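Local coordinates for lectin-like protein (Entamoeba histolytica HM-1:IMSS-A, PDB 5ZBT) that is of unknown function but may bind mannose through this legume lectin-like domain, one piece of a longer ERGIC-53-like membrane protein, at residues A[80-85]-A[227-232]; A[167-172]-A[186-191]; A[180-185]-A[196-201]. All coordinates share one frame; numbering follows the deposited sequence.

Contact 1 (A[80-85]-A[227-232])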
ATOM      1  N   PHE A  80      -1.494  10.136 -12.248  1.00 15.02           N
ATOM      2  CA  PHE A  80      -0.731  10.318 -11.030  1.00 20.06           C
ATOM      3  C   PHE A  80       0.264   9.188 -10.872  1.00 19.44           C
ATOM      4  O   PHE A  80       0.165   8.135 -11.513  1.00 15.40           O
ATOM      5  CB  PHE A  80      -1.635  10.392  -9.791  1.00 13.70           C
ATOM      6  CG  PHE A  80      -2.428   9.151  -9.542  1.00 14.41           C
ATOM      7  CD1 PHE A  80      -1.892   8.112  -8.785  1.00 15.13           C
ATOM      8  CD2 PHE A  80      -3.719   9.023 -10.053  1.00 14.23           C
ATOM      9  CE1 PHE A  80      -2.613   6.958  -8.548  1.00 12.19           C
ATOM     10  CE2 PHE A  80      -4.460   7.885  -9.812  1.00 14.71           C
ATOM     11  CZ  PHE A  80      -3.906   6.842  -9.050  1.00 16.28           C
ATOM     12  N   GLU A  81       1.223   9.431  -9.985  1.00 15.46           N
ATOM     13  CA  GLU A  81       2.167   8.419  -9.552  1.00 14.01           C
ATOM     14  C   GLU A  81       2.277   8.520  -8.037  1.00 15.22           C
ATOM     15  O   GLU A  81       2.475   9.618  -7.498  1.00 11.73           O
ATOM     16  CB  GLU A  81       3.533   8.600 -10.232  1.00  8.05           C
ATOM     17  CG  GLU A  81       4.632   7.859  -9.514  1.00 13.37           C
ATOM     18  CD  GLU A  81       5.925   7.747 -10.314  1.00 16.84           C
ATOM     19  OE1 GLU A  81       5.882   7.654 -11.563  1.00 14.74           O
ATOM     20  OE2 GLU A  81       6.996   7.723  -9.672  1.00 17.32           O
ATOM     21  N   LEU A  82       2.092   7.391  -7.353  1.00  8.95           N
ATOM     22  CA  LEU A  82       2.335   7.301  -5.922  1.00  7.25           C
ATOM     23  C   LEU A  82       3.603   6.490  -5.683  1.00 12.34           C
ATOM     24  O   LEU A  82       3.827   5.457  -6.337  1.00 11.42           O
ATOM     25  CB  LEU A  82       1.147   6.672  -5.188  1.00  8.03           C
ATOM     26  CG  LEU A  82      -0.236   7.227  -5.535  1.00 11.66           C
ATOM     27  CD1 LEU A  82      -1.344   6.288  -5.081  1.00  9.32           C
ATOM     28  CD2 LEU A  82      -0.420   8.599  -4.918  1.00 13.50           C
ATOM     29  N   GLN A  83       4.433   6.975  -4.755  1.00  9.04           N
ATOM     30  CA  GLN A  83       5.681   6.326  -4.354  1.00 10.74           C
ATOM     31  C   GLN A  83       5.648   6.089  -2.853  1.00 10.81           C
ATOM     32  O   GLN A  83       5.644   7.042  -2.068  1.00 14.25           O
ATOM     33  CB  GLN A  83       6.895   7.178  -4.722  1.00 12.36           C
ATOM     34  CG  GLN A  83       7.154   7.297  -6.213  1.00 14.24           C
ATOM     35  CD  GLN A  83       8.184   8.351  -6.518  1.00 12.74           C
ATOM     36  OE1 GLN A  83       8.956   8.722  -5.647  1.00 16.54           O
ATOM     37  NE2 GLN A  83       8.188   8.858  -7.742  1.00  9.77           N
ATOM     38  N   LEU A  84       5.627   4.831  -2.452  1.00 11.05           N
ATOM     39  CA  LEU A  84       5.566   4.461  -1.047  1.00  9.57           C
ATOM     40  C   LEU A  84       6.892   3.812  -0.677  1.00 13.33           C
ATOM     41  O   LEU A  84       7.187   2.697  -1.119  1.00 13.57           O
ATOM     42  CB  LEU A  84       4.401   3.511  -0.787  1.00 12.00           C
ATOM     43  CG  LEU A  84       4.184   3.190   0.692  1.00 13.17           C
ATOM     44  CD1 LEU A  84       3.596   4.413   1.400  1.00 19.44           C
ATOM     45  CD2 LEU A  84       3.274   2.025   0.835  1.00 12.94           C
ATOM     46  N   LYS A  85       7.695   4.506   0.119  1.00 14.20           N
ATOM     47  CA  LYS A  85       8.998   3.995   0.496  1.00 13.15           C
ATOM     48  C   LYS A  85       8.882   3.159   1.772  1.00 14.70           C
ATOM     49  O   LYS A  85       8.352   3.621   2.788  1.00 14.46           O
ATOM     50  CB  LYS A  85       9.979   5.149   0.674  1.00 18.53           C
ATOM     51  CG  LYS A  85      11.423   4.709   0.840  1.00 22.32           C
ATOM     52  CD  LYS A  85      12.373   5.888   0.757  1.00 18.63           C
ATOM     53  CE  LYS A  85      13.757   5.452   1.165  1.00 28.24           C
ATOM     54  NZ  LYS A  85      14.791   6.434   0.751  1.00 46.51           N
ATOM     55  N   LEU A 227       5.555   8.807   1.651  1.00 15.39           N
ATOM     56  CA  LEU A 227       4.599   8.622   0.574  1.00 14.01           C
ATOM     57  C   LEU A 227       4.568   9.917  -0.225  1.00 19.89           C
ATOM     58  O   LEU A 227       4.302  10.991   0.336  1.00 14.29           O
ATOM     59  CB  LEU A 227       3.218   8.264   1.126  1.00 11.84           C
ATOM     60  CG  LEU A 227       2.088   8.172   0.100  1.00 16.85           C
ATOM     61  CD1 LEU A 227       2.301   7.012  -0.897  1.00 15.18           C
ATOM     62  CD2 LEU A 227       0.783   8.004   0.844  1.00 19.63           C
ATOM     63  N   HIS A 228       4.901   9.829  -1.514  1.00 19.65           N
ATOM     64  CA  HIS A 228       4.865  10.975  -2.415  1.00 16.84           C
ATOM     65  C   HIS A 228       3.782  10.736  -3.445  1.00 15.58           C
ATOM     66  O   HIS A 228       3.729   9.663  -4.054  1.00 13.26           O
ATOM     67  CB  HIS A 228       6.188  11.200  -3.159  1.00 15.61           C
ATOM     68  CG  HIS A 228       7.340  11.576  -2.286  1.00 23.16           C
ATOM     69  ND1 HIS A 228       7.967  10.673  -1.452  1.00 31.37           N
ATOM     70  CD2 HIS A 228       8.013  12.742  -2.152  1.00 30.00           C
ATOM     71  CE1 HIS A 228       8.956  11.276  -0.815  1.00 25.38           C
ATOM     72  NE2 HIS A 228       9.005  12.532  -1.222  1.00 33.32           N
ATOM     73  N   TYR A 229       2.942  11.740  -3.642  1.00 16.51           N
ATOM     74  CA  TYR A 229       2.029  11.802  -4.766  1.00 12.18           C
ATOM     75  C   TYR A 229       2.599  12.794  -5.775  1.00 16.53           C
ATOM     76  O   TYR A 229       2.978  13.905  -5.407  1.00 14.35           O
ATOM     77  CB  TYR A 229       0.634  12.217  -4.295  1.00 15.42           C
ATOM     78  CG  TYR A 229      -0.194  12.892  -5.353  1.00 18.83           C
ATOM     79  CD1 TYR A 229      -0.461  12.256  -6.556  1.00 15.05           C
ATOM     80  CD2 TYR A 229      -0.709  14.172  -5.159  1.00 19.05           C
ATOM     81  CE1 TYR A 229      -1.212  12.869  -7.547  1.00 18.07           C
ATOM     82  CE2 TYR A 229      -1.466  14.794  -6.148  1.00 19.98           C
ATOM     83  CZ  TYR A 229      -1.714  14.129  -7.345  1.00 19.65           C
ATOM     84  OH  TYR A 229      -2.457  14.711  -8.354  1.00 18.11           O
ATOM     85  N   TYR A 230       2.704  12.372  -7.033  1.00 18.69           N
ATOM     86  CA  TYR A 230       3.151  13.234  -8.117  1.00 17.15           C
ATOM     87  C   TYR A 230       2.115  13.209  -9.223  1.00 20.85           C
ATOM     88  O   TYR A 230       1.612  12.142  -9.592  1.00 18.70           O
ATOM     89  CB  TYR A 230       4.506  12.807  -8.684  1.00 18.20           C
ATOM     90  CG  TYR A 230       5.651  13.010  -7.726  1.00 24.06           C
ATOM     91  CD1 TYR A 230       6.052  14.291  -7.351  1.00 23.47           C
ATOM     92  CD2 TYR A 230       6.338  11.924  -7.194  1.00 20.53           C
ATOM     93  CE1 TYR A 230       7.105  14.478  -6.462  1.00 20.83           C
ATOM     94  CE2 TYR A 230       7.395  12.103  -6.303  1.00 21.16           C
ATOM     95  CZ  TYR A 230       7.766  13.378  -5.941  1.00 24.41           C
ATOM     96  OH  TYR A 230       8.808  13.553  -5.061  1.00 28.73           O
ATOM     97  N   GLU A 231       1.792  14.383  -9.744  1.00 26.04           N
ATOM     98  CA  GLU A 231       1.024  14.448 -10.972  1.00 26.17           C
ATOM     99  C   GLU A 231       1.926  14.066 -12.142  1.00 27.98           C
ATOM    100  O   GLU A 231       3.051  14.557 -12.253  1.00 29.10           O
ATOM    101  CB  GLU A 231       0.449  15.849 -11.153  1.00 30.20           C
ATOM    102  CG  GLU A 231      -0.196  16.073 -12.509  1.00 38.69           C
ATOM    103  CD  GLU A 231      -1.194  17.212 -12.503  1.00 43.66           C
ATOM    104  OE1 GLU A 231      -1.413  17.809 -11.422  1.00 47.99           O
ATOM    105  OE2 GLU A 231      -1.772  17.497 -13.578  1.00 46.32           O
ATOM    106  N   VAL A 232       1.458  13.154 -12.985  1.00 25.64           N
ATOM    107  CA  VAL A 232       2.202  12.773 -14.181  1.00 28.27           C
ATOM    108  C   VAL A 232       1.918  13.794 -15.272  1.00 34.29           C
ATOM    109  O   VAL A 232       0.755  14.111 -15.549  1.00 37.54           O
ATOM    110  CB  VAL A 232       1.817  11.357 -14.632  1.00 29.61           C
ATOM    111  CG1 VAL A 232       2.516  11.004 -15.943  1.00 22.51           C
ATOM    112  CG2 VAL A 232       2.149  10.339 -13.529  1.00 22.08           C
TER
HETATM  113  O   HOH W   1       8.302   7.833  -0.930  1.00 12.90           O
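E81 with Y230 and Q83 with H228 form the two hydrogen-bonded pairs of this antiparallel strand pairing. E81 N gives to Y230 O at 2.8 Å and Y230 N returns to E81 O; Q83 N gives to H228 O and H228 N to Q83 O. Between these pairs, alpha hydrogens point at the carbonyls, L82 CA lying 3.3 Å from H228 O. Q83 O takes a second donor, a water that sits 3.0 Å from it and also meets H228 ND1 in the plane of the imidazole.

Apolar contacts gather on the side of F80, L82, L84, L227 and Y229. F80 CB meets Y229 CE1 at the edge of the tyrosine ring, 3.4 Å away, while the phenylalanine ring turns off toward L102 of strand 97-103. L82 CD2 rests 3.8 Å from Y229 CB. L84 CD1 touches L227 CD1 at 3.7 Å.

On the other side, Q83 sets CG beside its backbone N (chi1 -68°) and extends its chain, carrying the amide across Y230 with its plane 52° from the ring and Q83 NE2 3.6 Å from Y230 CD2. The same NE2 donates to E81 OE2, on the anti side of the carboxylate, and R172 forms a salt bridge with that oxygen. Strands 80-90 and 220-231 are central neighbours in one of the two antiparallel sheets of a legume-lectin beta sandwich.

Contact 2 (A[167-172]-A[186-191])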
ATOM      1  N   ASP A 167      18.180   0.516   2.071  1.00 23.05           N
ATOM      2  CA  ASP A 167      17.776   1.900   1.845  1.00 25.03           C
ATOM      3  C   ASP A 167      16.269   2.081   1.739  1.00 21.52           C
ATOM      4  O   ASP A 167      15.808   3.220   1.656  1.00 23.46           O
ATOM      5  CB  ASP A 167      18.416   2.433   0.570  1.00 19.61           C
ATOM      6  CG  ASP A 167      19.897   2.293   0.586  1.00 23.64           C
ATOM      7  OD1 ASP A 167      20.537   2.859   1.501  1.00 26.39           O
ATOM      8  OD2 ASP A 167      20.420   1.594  -0.301  1.00 28.11           O
ATOM      9  N   GLY A 168      15.495   1.003   1.719  1.00 20.89           N
ATOM     10  CA  GLY A 168      14.062   1.145   1.598  1.00 19.83           C
ATOM     11  C   GLY A 168      13.556   1.034   0.175  1.00 19.00           C
ATOM     12  O   GLY A 168      13.723   1.960  -0.633  1.00 17.54           O
ATOM     13  N   ALA A 169      12.944  -0.107  -0.142  1.00 16.51           N
ATOM     14  CA  ALA A 169      12.300  -0.273  -1.433  1.00 15.32           C
ATOM     15  C   ALA A 169      11.157   0.730  -1.576  1.00 15.15           C
ATOM     16  O   ALA A 169      10.591   1.213  -0.588  1.00 11.37           O
ATOM     17  CB  ALA A 169      11.787  -1.706  -1.589  1.00 11.91           C
ATOM     18  N   VAL A 170      10.826   1.046  -2.825  1.00 11.68           N
ATOM     19  CA  VAL A 170       9.799   2.021  -3.159  1.00  8.70           C
ATOM     20  C   VAL A 170       8.782   1.322  -4.048  1.00 14.73           C
ATOM     21  O   VAL A 170       9.116   0.882  -5.158  1.00 14.11           O
ATOM     22  CB  VAL A 170      10.392   3.245  -3.856  1.00 10.16           C
ATOM     23  CG1 VAL A 170       9.308   4.266  -4.170  1.00  8.75           C
ATOM     24  CG2 VAL A 170      11.489   3.844  -2.976  1.00 10.24           C
ATOM     25  N   LEU A 171       7.552   1.184  -3.551  1.00 11.70           N
ATOM     26  CA  LEU A 171       6.450   0.685  -4.356  1.00 10.85           C
ATOM     27  C   LEU A 171       5.916   1.816  -5.225  1.00 10.75           C
ATOM     28  O   LEU A 171       5.591   2.896  -4.717  1.00  9.38           O
ATOM     29  CB  LEU A 171       5.351   0.119  -3.450  1.00  9.18           C
ATOM     30  CG  LEU A 171       4.002  -0.190  -4.104  1.00  8.26           C
ATOM     31  CD1 LEU A 171       4.117  -1.397  -5.042  1.00  9.09           C
ATOM     32  CD2 LEU A 171       2.906  -0.419  -3.042  1.00  7.73           C
ATOM     33  N   ARG A 172       5.839   1.585  -6.536  1.00  8.11           N
ATOM     34  CA  ARG A 172       5.451   2.634  -7.478  1.00 10.56           C
ATOM     35  C   ARG A 172       4.109   2.284  -8.117  1.00 11.46           C
ATOM     36  O   ARG A 172       3.978   1.244  -8.771  1.00 13.56           O
ATOM     37  CB  ARG A 172       6.528   2.849  -8.547  1.00 10.18           C
ATOM     38  CG  ARG A 172       6.280   4.059  -9.461  1.00 10.44           C
ATOM     39  CD  ARG A 172       7.302   4.202 -10.610  1.00 10.80           C
ATOM     40  NE  ARG A 172       8.651   3.795 -10.221  1.00 13.27           N
ATOM     41  CZ  ARG A 172       9.461   4.511  -9.451  1.00 14.71           C
ATOM     42  NH1 ARG A 172       9.084   5.702  -8.996  1.00 14.31           N
ATOM     43  NH2 ARG A 172      10.647   4.026  -9.124  1.00 15.36           N
ATOM     44  N   ILE A 186       8.335  -1.669  -8.703  1.00  9.23           N
ATOM     45  CA  ILE A 186       8.961  -1.552  -7.394  1.00 14.85           C
ATOM     46  C   ILE A 186      10.455  -1.316  -7.575  1.00 11.13           C
ATOM     47  O   ILE A 186      11.110  -2.002  -8.364  1.00 11.66           O
ATOM     48  CB  ILE A 186       8.678  -2.767  -6.484  1.00 16.81           C
ATOM     49  CG1 ILE A 186       9.173  -2.460  -5.064  1.00 19.34           C
ATOM     50  CG2 ILE A 186       9.324  -4.026  -7.004  1.00 16.86           C
ATOM     51  CD1 ILE A 186       8.364  -3.112  -3.968  1.00 25.58           C
ATOM     52  N   MET A 187      10.971  -0.300  -6.888  1.00 11.77           N
ATOM     53  CA  MET A 187      12.381   0.065  -6.943  1.00 14.85           C
ATOM     54  C   MET A 187      13.102  -0.637  -5.800  1.00 12.61           C
ATOM     55  O   MET A 187      12.875  -0.327  -4.627  1.00 13.53           O
ATOM     56  CB  MET A 187      12.562   1.583  -6.863  1.00 10.74           C
ATOM     57  CG  MET A 187      13.982   2.051  -7.248  1.00 14.53           C
ATOM     58  SD  MET A 187      15.276   1.627  -6.028  1.00 17.06           S
ATOM     59  CE  MET A 187      14.619   2.419  -4.564  1.00 17.01           C
ATOM     60  N   VAL A 188      13.989  -1.567  -6.144  1.00 13.37           N
ATOM     61  CA  VAL A 188      14.748  -2.334  -5.164  1.00 13.02           C
ATOM     62  C   VAL A 188      16.220  -2.238  -5.524  1.00 11.41           C
ATOM     63  O   VAL A 188      16.598  -2.541  -6.659  1.00 14.92           O
ATOM     64  CB  VAL A 188      14.304  -3.807  -5.121  1.00 15.11           C
ATOM     65  CG1 VAL A 188      15.096  -4.564  -4.065  1.00 15.68           C
ATOM     66  CG2 VAL A 188      12.809  -3.909  -4.856  1.00 13.61           C
ATOM     67  N   ASN A 189      17.047  -1.819  -4.565  1.00 12.31           N
ATOM     68  CA  ASN A 189      18.499  -1.743  -4.753  1.00 18.35           C
ATOM     69  C   ASN A 189      18.866  -0.980  -6.027  1.00 17.71           C
ATOM     70  O   ASN A 189      19.586  -1.478  -6.895  1.00 14.98           O
ATOM     71  CB  ASN A 189      19.109  -3.137  -4.752  1.00 15.04           C
ATOM     72  CG  ASN A 189      19.090  -3.759  -3.379  1.00 19.18           C
ATOM     73  OD1 ASN A 189      19.414  -3.095  -2.393  1.00 22.64           O
ATOM     74  ND2 ASN A 189      18.693  -5.026  -3.296  1.00 20.03           N
ATOM     75  N   HIS A 190      18.318   0.231  -6.145  1.00 12.74           N
ATOM     76  CA  HIS A 190      18.587   1.203  -7.199  1.00 13.28           C
ATOM     77  C   HIS A 190      18.068   0.805  -8.573  1.00 14.23           C
ATOM     78  O   HIS A 190      18.383   1.488  -9.561  1.00 12.72           O
ATOM     79  CB  HIS A 190      20.079   1.526  -7.295  1.00 11.00           C
ATOM     80  CG  HIS A 190      20.647   2.080  -6.025  1.00 12.32           C
ATOM     81  ND1 HIS A 190      20.471   3.394  -5.640  1.00 13.52           N
ATOM     82  CD2 HIS A 190      21.384   1.498  -5.048  1.00 11.42           C
ATOM     83  CE1 HIS A 190      21.069   3.594  -4.479  1.00 13.69           C
ATOM     84  NE2 HIS A 190      21.626   2.458  -4.095  1.00 13.47           N
ATOM     85  N   ILE A 191      17.247  -0.237  -8.677  1.00 13.52           N
ATOM     86  CA  ILE A 191      16.783  -0.741  -9.969  1.00 13.32           C
ATOM     87  C   ILE A 191      15.263  -0.726  -9.992  1.00 14.67           C
ATOM     88  O   ILE A 191      14.622  -1.295  -9.103  1.00 16.08           O
ATOM     89  CB  ILE A 191      17.308  -2.161 -10.246  1.00 17.53           C
ATOM     90  CG1 ILE A 191      18.827  -2.208 -10.093  1.00 18.12           C
ATOM     91  CG2 ILE A 191      16.881  -2.644 -11.631  1.00 11.70           C
ATOM     92  CD1 ILE A 191      19.392  -3.608 -10.321  1.00 21.55           C
TER
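M187 reaches back across the hairpin to V170 and R172. Its CB lies 3.8 Å from R172 NH2, which approaches the methionine obliquely while donating to N192. From CB the chain starts with CG anti to the backbone N (chi1 -166°), then folds at the next two torsions (chi2 -71°, chi3 -57°), a double bend that swings the sulfur along the strand and brings CE round to V170. The methyl ends 3.8 Å from V170 CG2 and 4.1 Å from G168 O, covering the flank of V170 toward strand 181-188, while Q83 and K85 of strand 80-90 touch it from the other flank.

Beneath this side chain the backbones of V170 and M187 make a hydrogen-bonded antiparallel pair: M187 N to V170 O is 2.8 Å, and V170 N meets M187 O on a lone pair at 3.1 Å. Strands 170-176 and 181-188 form a beta hairpin within one sheet of the legume-lectin sandwich, and a type I' turn from V188 to I191 carries the chain into the next strand.

On the reverse side I186 packs its CG1 against the V170 carbonyl, 3.3 Å from the oxygen, and its CD1 lies near the CB atoms of A169 and L171. A169 CB also meets V188 CG2 at 4.1 Å. Farther out, D167 and H190 cross obliquely without a bond, D167 OD2 standing 4.1 Å from H190 NE2.

Contact 3 (A[180-185]-A[196-201])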
ATOM      1  N   LYS A 180      -6.549   4.614 -19.265  1.00 21.45           N
ATOM      2  CA  LYS A 180      -7.120   3.644 -18.328  1.00 20.63           C
ATOM      3  C   LYS A 180      -6.129   2.516 -18.050  1.00 19.75           C
ATOM      4  O   LYS A 180      -6.470   1.327 -18.056  1.00 18.60           O
ATOM      5  CB  LYS A 180      -8.459   3.107 -18.839  1.00 23.87           C
ATOM      6  CG  LYS A 180      -9.530   4.198 -18.928  1.00 23.97           C
ATOM      7  CD  LYS A 180     -10.926   3.612 -19.013  1.00 33.06           C
ATOM      8  CE  LYS A 180     -11.977   4.704 -19.127  1.00 35.51           C
ATOM      9  NZ  LYS A 180     -12.118   5.459 -17.853  1.00 33.61           N
ATOM     10  N   LYS A 181      -4.882   2.906 -17.795  1.00 16.35           N
ATOM     11  CA  LYS A 181      -3.781   1.972 -17.622  1.00 17.39           C
ATOM     12  C   LYS A 181      -3.178   2.160 -16.239  1.00 15.58           C
ATOM     13  O   LYS A 181      -2.773   3.273 -15.877  1.00 13.47           O
ATOM     14  CB  LYS A 181      -2.719   2.180 -18.697  1.00 16.63           C
ATOM     15  CG  LYS A 181      -1.907   0.948 -18.969  1.00 17.44           C
ATOM     16  CD  LYS A 181      -0.520   1.324 -19.400  1.00 20.12           C
ATOM     17  CE  LYS A 181      -0.287   1.142 -20.876  1.00 27.31           C
ATOM     18  NZ  LYS A 181       1.199   1.144 -21.146  1.00 37.12           N
ATOM     19  N   LEU A 182      -3.126   1.076 -15.473  1.00 12.27           N
ATOM     20  CA  LEU A 182      -2.469   1.055 -14.177  1.00 13.72           C
ATOM     21  C   LEU A 182      -1.164   0.275 -14.297  1.00 11.81           C
ATOM     22  O   LEU A 182      -1.134  -0.804 -14.891  1.00 11.83           O
ATOM     23  CB  LEU A 182      -3.378   0.436 -13.119  1.00 10.80           C
ATOM     24  CG  LEU A 182      -2.776   0.296 -11.728  1.00 10.25           C
ATOM     25  CD1 LEU A 182      -2.835   1.630 -11.031  1.00 14.35           C
ATOM     26  CD2 LEU A 182      -3.516  -0.760 -10.938  1.00 13.39           C
ATOM     27  N   ILE A 183      -0.092   0.827 -13.744  1.00 11.26           N
ATOM     28  CA  ILE A 183       1.227   0.210 -13.798  1.00 15.29           C
ATOM     29  C   ILE A 183       1.784   0.169 -12.384  1.00 13.45           C
ATOM     30  O   ILE A 183       1.786   1.189 -11.689  1.00 11.84           O
ATOM     31  CB  ILE A 183       2.180   0.972 -14.743  1.00 18.17           C
ATOM     32  CG1 ILE A 183       1.564   1.058 -16.145  1.00 17.94           C
ATOM     33  CG2 ILE A 183       3.535   0.297 -14.805  1.00 13.37           C
ATOM     34  CD1 ILE A 183       2.462   1.697 -17.173  1.00 21.66           C
ATOM     35  N   ILE A 184       2.189  -1.024 -11.946  1.00 15.18           N
ATOM     36  CA  ILE A 184       2.860  -1.241 -10.669  1.00 10.08           C
ATOM     37  C   ILE A 184       4.311  -1.589 -10.961  1.00 15.91           C
ATOM     38  O   ILE A 184       4.590  -2.500 -11.751  1.00 17.79           O
ATOM     39  CB  ILE A 184       2.207  -2.372  -9.852  1.00 13.77           C
ATOM     40  CG1 ILE A 184       0.678  -2.245  -9.827  1.00 10.99           C
ATOM     41  CG2 ILE A 184       2.772  -2.398  -8.444  1.00 14.71           C
ATOM     42  CD1 ILE A 184       0.165  -1.026  -9.133  1.00  7.68           C
ATOM     43  N   GLU A 185       5.226  -0.864 -10.324  1.00 13.60           N
ATOM     44  CA  GLU A 185       6.646  -1.150 -10.354  1.00 14.04           C
ATOM     45  C   GLU A 185       7.150  -1.118  -8.925  1.00 10.79           C
ATOM     46  O   GLU A 185       6.476  -0.608  -8.030  1.00 17.04           O
ATOM     47  CB  GLU A 185       7.412  -0.130 -11.213  1.00 13.77           C
ATOM     48  CG  GLU A 185       7.015  -0.183 -12.677  1.00 13.07           C
ATOM     49  CD  GLU A 185       7.314   1.089 -13.441  1.00 13.75           C
ATOM     50  OE1 GLU A 185       7.859   2.048 -12.840  1.00 13.94           O
ATOM     51  OE2 GLU A 185       7.014   1.116 -14.656  1.00 13.34           O
ATOM     52  N   ILE A 196       3.428  -5.281 -12.755  1.00 13.44           N
ATOM     53  CA  ILE A 196       2.083  -5.492 -13.272  1.00 10.90           C
ATOM     54  C   ILE A 196       1.696  -4.293 -14.131  1.00 14.40           C
ATOM     55  O   ILE A 196       1.978  -3.136 -13.784  1.00 12.55           O
ATOM     56  CB  ILE A 196       1.079  -5.702 -12.117  1.00 15.80           C
ATOM     57  CG1 ILE A 196       1.235  -7.097 -11.504  1.00 13.33           C
ATOM     58  CG2 ILE A 196      -0.378  -5.433 -12.556  1.00 11.39           C
ATOM     59  CD1 ILE A 196       0.659  -7.206 -10.094  1.00 18.36           C
ATOM     60  N   THR A 197       1.069  -4.580 -15.266  1.00 12.11           N
ATOM     61  CA  THR A 197       0.360  -3.583 -16.054  1.00 15.62           C
ATOM     62  C   THR A 197      -1.063  -4.077 -16.253  1.00 17.68           C
ATOM     63  O   THR A 197      -1.265  -5.237 -16.629  1.00 18.72           O
ATOM     64  CB  THR A 197       1.031  -3.359 -17.417  1.00 15.96           C
ATOM     65  OG1 THR A 197       2.357  -2.876 -17.214  1.00 20.24           O
ATOM     66  CG2 THR A 197       0.277  -2.335 -18.222  1.00 18.72           C
ATOM     67  N   ILE A 198      -2.041  -3.210 -16.005  1.00 14.53           N
ATOM     68  CA  ILE A 198      -3.450  -3.526 -16.220  1.00 14.50           C
ATOM     69  C   ILE A 198      -4.018  -2.522 -17.202  1.00 20.87           C
ATOM     70  O   ILE A 198      -4.031  -1.310 -16.928  1.00 20.13           O
ATOM     71  CB  ILE A 198      -4.262  -3.500 -14.914  1.00 18.17           C
ATOM     72  CG1 ILE A 198      -3.578  -4.319 -13.824  1.00 15.73           C
ATOM     73  CG2 ILE A 198      -5.680  -4.026 -15.162  1.00 16.91           C
ATOM     74  CD1 ILE A 198      -4.324  -4.294 -12.540  1.00 17.31           C
ATOM     75  N   GLU A 199      -4.512  -3.018 -18.328  1.00 19.12           N
ATOM     76  CA  GLU A 199      -5.182  -2.154 -19.286  1.00 24.07           C
ATOM     77  C   GLU A 199      -6.675  -2.054 -18.972  1.00 20.43           C
ATOM     78  O   GLU A 199      -7.248  -2.888 -18.263  1.00 21.17           O
ATOM     79  CB  GLU A 199      -4.973  -2.668 -20.706  1.00 21.30           C
ATOM     80  CG  GLU A 199      -3.561  -3.116 -20.972  1.00 21.13           C
ATOM     81  CD  GLU A 199      -2.659  -1.979 -21.410  1.00 27.95           C
ATOM     82  OE1 GLU A 199      -3.164  -0.846 -21.596  1.00 31.01           O
ATOM     83  OE2 GLU A 199      -1.439  -2.225 -21.563  1.00 35.27           O
ATOM     84  N   ASP A 200      -7.290  -0.996 -19.492  1.00 18.30           N
ATOM     85  CA  ASP A 200      -8.740  -0.790 -19.410  1.00 28.09           C
ATOM     86  C   ASP A 200      -9.275  -0.984 -17.981  1.00 25.38           C
ATOM     87  O   ASP A 200     -10.279  -1.657 -17.739  1.00 27.28           O
ATOM     88  CB  ASP A 200      -9.469  -1.696 -20.411  1.00 27.35           C
ATOM     89  CG  ASP A 200     -10.919  -1.304 -20.594  1.00 32.60           C
ATOM     90  OD1 ASP A 200     -11.182  -0.117 -20.904  1.00 39.45           O
ATOM     91  OD2 ASP A 200     -11.798  -2.183 -20.422  1.00 35.04           O
ATOM     92  N   ILE A 201      -8.599  -0.364 -17.018  1.00 24.68           N
ATOM     93  CA  ILE A 201      -9.002  -0.410 -15.618  1.00 18.29           C
ATOM     94  C   ILE A 201      -9.364   1.005 -15.196  1.00 20.33           C
ATOM     95  O   ILE A 201      -8.635   1.958 -15.499  1.00 24.62           O
ATOM     96  CB  ILE A 201      -7.899  -1.007 -14.725  1.00 18.52           C
ATOM     97  CG1 ILE A 201      -8.303  -0.988 -13.256  1.00 16.12           C
ATOM     98  CG2 ILE A 201      -6.563  -0.291 -14.925  1.00 18.84           C
ATOM     99  CD1 ILE A 201      -7.289  -1.733 -12.382  1.00 12.87           C
TER
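The beta hairpin of strands 181-188 and 191-198 is joined here by two hydrogen-bonded antiparallel pairs, L182 with I198 and I184 with I196. L182 and I198 exchange backbone bonds in both directions, I198 N to L182 O being 2.8 Å; I184 N to I196 O is equally short and the return bond, I196 N to I184 O, is longer at 3.2 Å. Past the strand end, I201 N still reaches K180 O at 2.9 Å.

Side chains of the paired residues run alongside each other and point the same way. L182 CD2 meets I198 CD1 at 4.0 Å, and I184 CG1 lies beside I196 CB. I201 comes in across L182, placing CG2 3.7 Å from L182 CB.

The opposite face is mixed: I183 lies beside T197, and K181 along E199, whose chain turns at chi2 (-86°) and lays its carboxylate beside the lysine methylenes, E199 OE1 3.4 Å from K181 CG. K181 NZ stays 4.3 Å from E199 OE2, too far for a salt bridge. K180, by contrast, salt-bridges D202.

K180 and K181 form a G1 beta bulge at the start of strand 181-188, which is bonded to strand 170-176 through I183 with K174 and E185 with R172. I196, I198 and I201 pack on strands 135-142 and 153-158 of the facing sheet, and I184 on V138, while strand 191-198 is outermost in its own sheet.

How the contacts relate
All three contacts belong to one antiparallel sheet, crossed in the order 220-231, 80-90, 170-176, 181-188, 191-198. Contact 1 pairs strands distant in sequence, and the other two lie within the chain it closes off; contacts 2 and 3 are consecutive hairpins sharing strand 181-188. Each is partly buried. Contacts 1 and 3 pack apolar side chains on the second sheet, whereas I186 of contact 2 packs on loop residues V159 and I162. The outer faces differ: contact 3, at the sheet edge, carries lysines and acids, contact 1 has E81, Q83, H228 and Y230 there, and V170 and M187 of contact 2 make an apolar patch. R172 bridges contacts 1 and 3, approaching E185 only weakly.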